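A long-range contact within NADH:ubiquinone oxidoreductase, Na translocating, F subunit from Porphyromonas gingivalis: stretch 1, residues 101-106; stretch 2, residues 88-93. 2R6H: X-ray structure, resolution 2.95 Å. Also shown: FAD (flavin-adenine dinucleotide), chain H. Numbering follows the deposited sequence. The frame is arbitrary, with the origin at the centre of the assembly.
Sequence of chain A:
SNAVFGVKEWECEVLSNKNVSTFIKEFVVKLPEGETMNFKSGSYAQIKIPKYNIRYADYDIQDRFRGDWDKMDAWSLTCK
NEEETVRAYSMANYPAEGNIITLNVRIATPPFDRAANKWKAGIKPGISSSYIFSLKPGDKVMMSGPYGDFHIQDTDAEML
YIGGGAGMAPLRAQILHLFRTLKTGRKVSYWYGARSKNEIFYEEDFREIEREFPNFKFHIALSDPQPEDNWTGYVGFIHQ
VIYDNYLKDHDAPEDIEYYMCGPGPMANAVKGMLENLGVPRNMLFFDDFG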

# COMPACT_ATOMS: atom_id res chain seq x y z
N ILE A 101 8.79 -1.41 12.65
CA ILE A 101 8.43 -1.66 11.26
C ILE A 101 6.96 -1.38 11.03
O ILE A 101 6.11 -1.88 11.75
CB ILE A 101 8.73 -3.12 10.85
CG1 ILE A 101 10.22 -3.40 11.04
CG2 ILE A 101 8.31 -3.37 9.42
CD1 ILE A 101 11.10 -2.25 10.62
N THR A 102 6.65 -0.56 10.04
CA THR A 102 5.26 -0.25 9.72
C THR A 102 4.80 -1.02 8.48
O THR A 102 5.51 -1.06 7.48
CB THR A 102 5.07 1.25 9.50
OG1 THR A 102 5.44 1.96 10.69
CG2 THR A 102 3.64 1.56 9.20
N LEU A 103 3.63 -1.64 8.54
CA LEU A 103 3.07 -2.26 7.34
C LEU A 103 1.67 -1.73 6.97
O LEU A 103 0.98 -1.11 7.79
CB LEU A 103 3.08 -3.79 7.48
CG LEU A 103 4.42 -4.43 7.87
CD1 LEU A 103 4.30 -5.93 7.98
CD2 LEU A 103 5.49 -4.10 6.88
N ASN A 104 1.26 -1.94 5.72
CA ASN A 104 -0.09 -1.62 5.29
C ASN A 104 -0.75 -2.88 4.79
O ASN A 104 -0.36 -3.42 3.77
CB ASN A 104 -0.08 -0.64 4.13
CG ASN A 104 0.40 0.71 4.54
OD1 ASN A 104 0.65 0.97 5.72
ND2 ASN A 104 0.54 1.60 3.56
N VAL A 105 -1.78 -3.35 5.49
CA VAL A 105 -2.40 -4.62 5.13
C VAL A 105 -3.82 -4.47 4.63
O VAL A 105 -4.69 -4.02 5.36
CB VAL A 105 -2.41 -5.55 6.30
CG1 VAL A 105 -2.92 -6.89 5.88
CG2 VAL A 105 -1.01 -5.68 6.83
N ARG A 106 -4.05 -4.87 3.37
CA ARG A 106 -5.38 -4.94 2.79
C ARG A 106 -6.02 -6.27 3.19
O ARG A 106 -5.49 -7.34 2.90
CB ARG A 106 -5.27 -4.85 1.26
CG ARG A 106 -6.57 -5.07 0.46
CD ARG A 106 -7.42 -3.82 0.49
NE ARG A 106 -8.34 -3.66 -0.64
CZ ARG A 106 -9.60 -4.12 -0.65
NH1 ARG A 106 -10.08 -4.79 0.39
NH2 ARG A 106 -10.37 -3.93 -1.73
PA FAD H . -5.01 -15.56 0.46
O1A FAD H . -3.66 -15.69 -0.22
O2A FAD H . -5.42 -16.77 1.30
O5B FAD H . -6.18 -15.25 -0.63
C5B FAD H . -6.16 -14.04 -1.37
C4B FAD H . -7.54 -13.76 -1.96
O4B FAD H . -7.92 -14.82 -2.81
C3B FAD H . -8.61 -13.64 -0.88
O3B FAD H . -9.36 -12.47 -1.12
C2B FAD H . -9.50 -14.85 -1.06
O2B FAD H . -10.85 -14.50 -0.85
C1B FAD H . -9.24 -15.23 -2.52
N9A FAD H . -9.46 -16.67 -2.82
C8A FAD H . -8.98 -17.78 -2.15
N7A FAD H . -9.42 -18.90 -2.78
C5A FAD H . -10.18 -18.53 -3.85
C6A FAD H . -10.87 -19.26 -4.83
N6A FAD H . -10.94 -20.59 -4.77
N1A FAD H . -11.58 -18.58 -5.82
C2A FAD H . -11.60 -17.20 -5.84
N3A FAD H . -10.91 -16.48 -4.87
C4A FAD H . -10.21 -17.13 -3.89
N1 FAD H . -0.17 -7.01 0.56
C2 FAD H . -0.44 -5.95 1.39
O2 FAD H . -1.58 -5.81 1.80
N3 FAD H . 0.57 -5.07 1.74
C4 FAD H . 1.87 -5.24 1.26
O4 FAD H . 2.81 -4.48 1.54
C4X FAD H . 2.12 -6.31 0.43
N5 FAD H . 3.40 -6.49 -0.05
C5X FAD H . 3.65 -7.55 -0.89
C6 FAD H . 4.95 -7.72 -1.38
C7 FAD H . 5.25 -8.78 -2.22
C7M FAD H . 6.66 -8.92 -2.72
C8 FAD H . 4.24 -9.68 -2.58
C8M FAD H . 4.54 -10.82 -3.49
C9 FAD H . 2.95 -9.50 -2.09
C9A FAD H . 2.65 -8.45 -1.24
N10 FAD H . 1.36 -8.26 -0.76
C10 FAD H . 1.10 -7.20 0.07
C1' FAD H . 0.28 -9.29 -0.93
C2' FAD H . 0.27 -10.18 0.30
O2' FAD H . 1.51 -10.85 0.38
C3' FAD H . -0.84 -11.22 0.26
O3' FAD H . -0.95 -11.80 -1.02
C4' FAD H . -2.15 -10.58 0.69
O4' FAD H . -2.01 -10.30 2.06
C5' FAD H . -3.31 -11.54 0.52
O5' FAD H . -2.92 -12.81 0.99
P FAD H . -3.82 -13.57 2.08
O1P FAD H . -3.05 -14.70 2.71
O2P FAD H . -4.34 -12.59 3.10
O3P FAD H . -5.05 -14.14 1.24
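Stretch 2, residues 88-93: AYSMAN

How does stretch 2 run relative to stretch 1? Residues 101-106 form one extended strand, whereas stretch 2 is strand only through 88-90 and then continues as loop or turn. The two strand axes come within 6.6 Å, with 117° between their N-to-C directions, so the chains cross steeply rather than pairing as neighbours in a regular sheet. They draw nearest at Thr-102 and Ala-92, whose CA atoms lie 5.4 Å apart.

What fixes the backbones there? Ala-92 N donates a hydrogen bond to Thr-102 O at 3.0 Å, the one direct hydrogen bond across the contact. Both residues turn their CA-to-CB bonds toward the opposing stretch, and Thr-102 CG2 ends 4.4 Å from Ala-92 CB. Further along the loop, Asn-93 CB lies 4.2 Å from Thr-102 OG1.

Where does Tyr-89, which has the most surface covered, fit? Its CA-to-CB bond points toward stretch 1, and its side chain meets two residues of that strand. Leu-103 CD1 packs 3.7 Å from Tyr-89 CB, while Val-105 CG1 approaches the ring obliquely, 4.0 Å from Tyr-89 CE1. FAD O2' lies over one ring face, so the tyrosine packs against both protein and cofactor.

How does Leu-103 reach across if its CA-to-CB bond points sideways? With chi1 in m and chi2 in t, the end of the side chain comes nearer to stretch 2: Leu-103 CD2 is 3.2 Å from Ser-90 O and 4.0 Å from Met-91 CA. Beside it, Ile-101 CG2 packs 3.7 Å from CG of Met-91, a selenomethionine.

What links the stretches besides direct contact? Water 1 accepts a hydrogen bond from Asn-104 N at 2.6 Å and lies 2.7 Å from Ser-90 O. The flavin adds a second bridge: Ser-90 N donates to FAD O4 at 2.7 Å, and FAD N3 donates to Asn-104 O at 2.8 Å.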

# COMPACT_ATOMS: atom_id res chain seq x y z
N ALA A 88 4.04 -12.22 2.42
CA ALA A 88 4.86 -11.04 2.13
C ALA A 88 4.15 -9.70 2.42
O ALA A 88 3.03 -9.47 1.97
CB ALA A 88 5.34 -11.08 0.68
N TYR A 89 4.83 -8.82 3.16
CA TYR A 89 4.35 -7.46 3.33
C TYR A 89 5.49 -6.44 3.21
O TYR A 89 6.56 -6.64 3.78
CB TYR A 89 3.52 -7.30 4.62
CG TYR A 89 2.28 -8.16 4.58
CD1 TYR A 89 1.16 -7.75 3.88
CD2 TYR A 89 2.25 -9.40 5.18
CE1 TYR A 89 0.03 -8.55 3.79
CE2 TYR A 89 1.13 -10.21 5.11
CZ TYR A 89 0.02 -9.78 4.41
OH TYR A 89 -1.10 -10.58 4.33
N SER A 90 5.24 -5.38 2.43
CA SER A 90 6.25 -4.37 2.13
C SER A 90 6.43 -3.40 3.29
O SER A 90 5.44 -3.02 3.91
CB SER A 90 5.81 -3.57 0.90
OG SER A 90 5.98 -4.32 -0.29
N MSE A 91 7.66 -3.00 3.58
CA MSE A 91 7.91 -1.96 4.60
C MSE A 91 7.47 -0.59 4.12
O MSE A 91 7.79 -0.18 3.01
CB MSE A 91 9.39 -1.85 4.97
CG MSE A 91 9.81 -2.71 6.14
SE MSE A 91 10.16 -4.54 5.59
CE MSE A 91 11.72 -4.24 4.46
N ALA A 92 6.78 0.12 4.99
CA ALA A 92 6.15 1.37 4.63
C ALA A 92 6.81 2.57 5.30
O ALA A 92 6.49 3.73 4.99
CB ALA A 92 4.68 1.31 4.97
N ASN A 93 7.73 2.30 6.22
CA ASN A 93 8.53 3.36 6.78
C ASN A 93 9.90 3.31 6.14
O ASN A 93 10.27 2.30 5.55
CB ASN A 93 8.63 3.26 8.30
CG ASN A 93 8.78 4.63 8.98
OD1 ASN A 93 8.80 5.68 8.32
ND2 ASN A 93 8.90 4.62 10.31
O HOH W 1 2.76 -3.12 3.97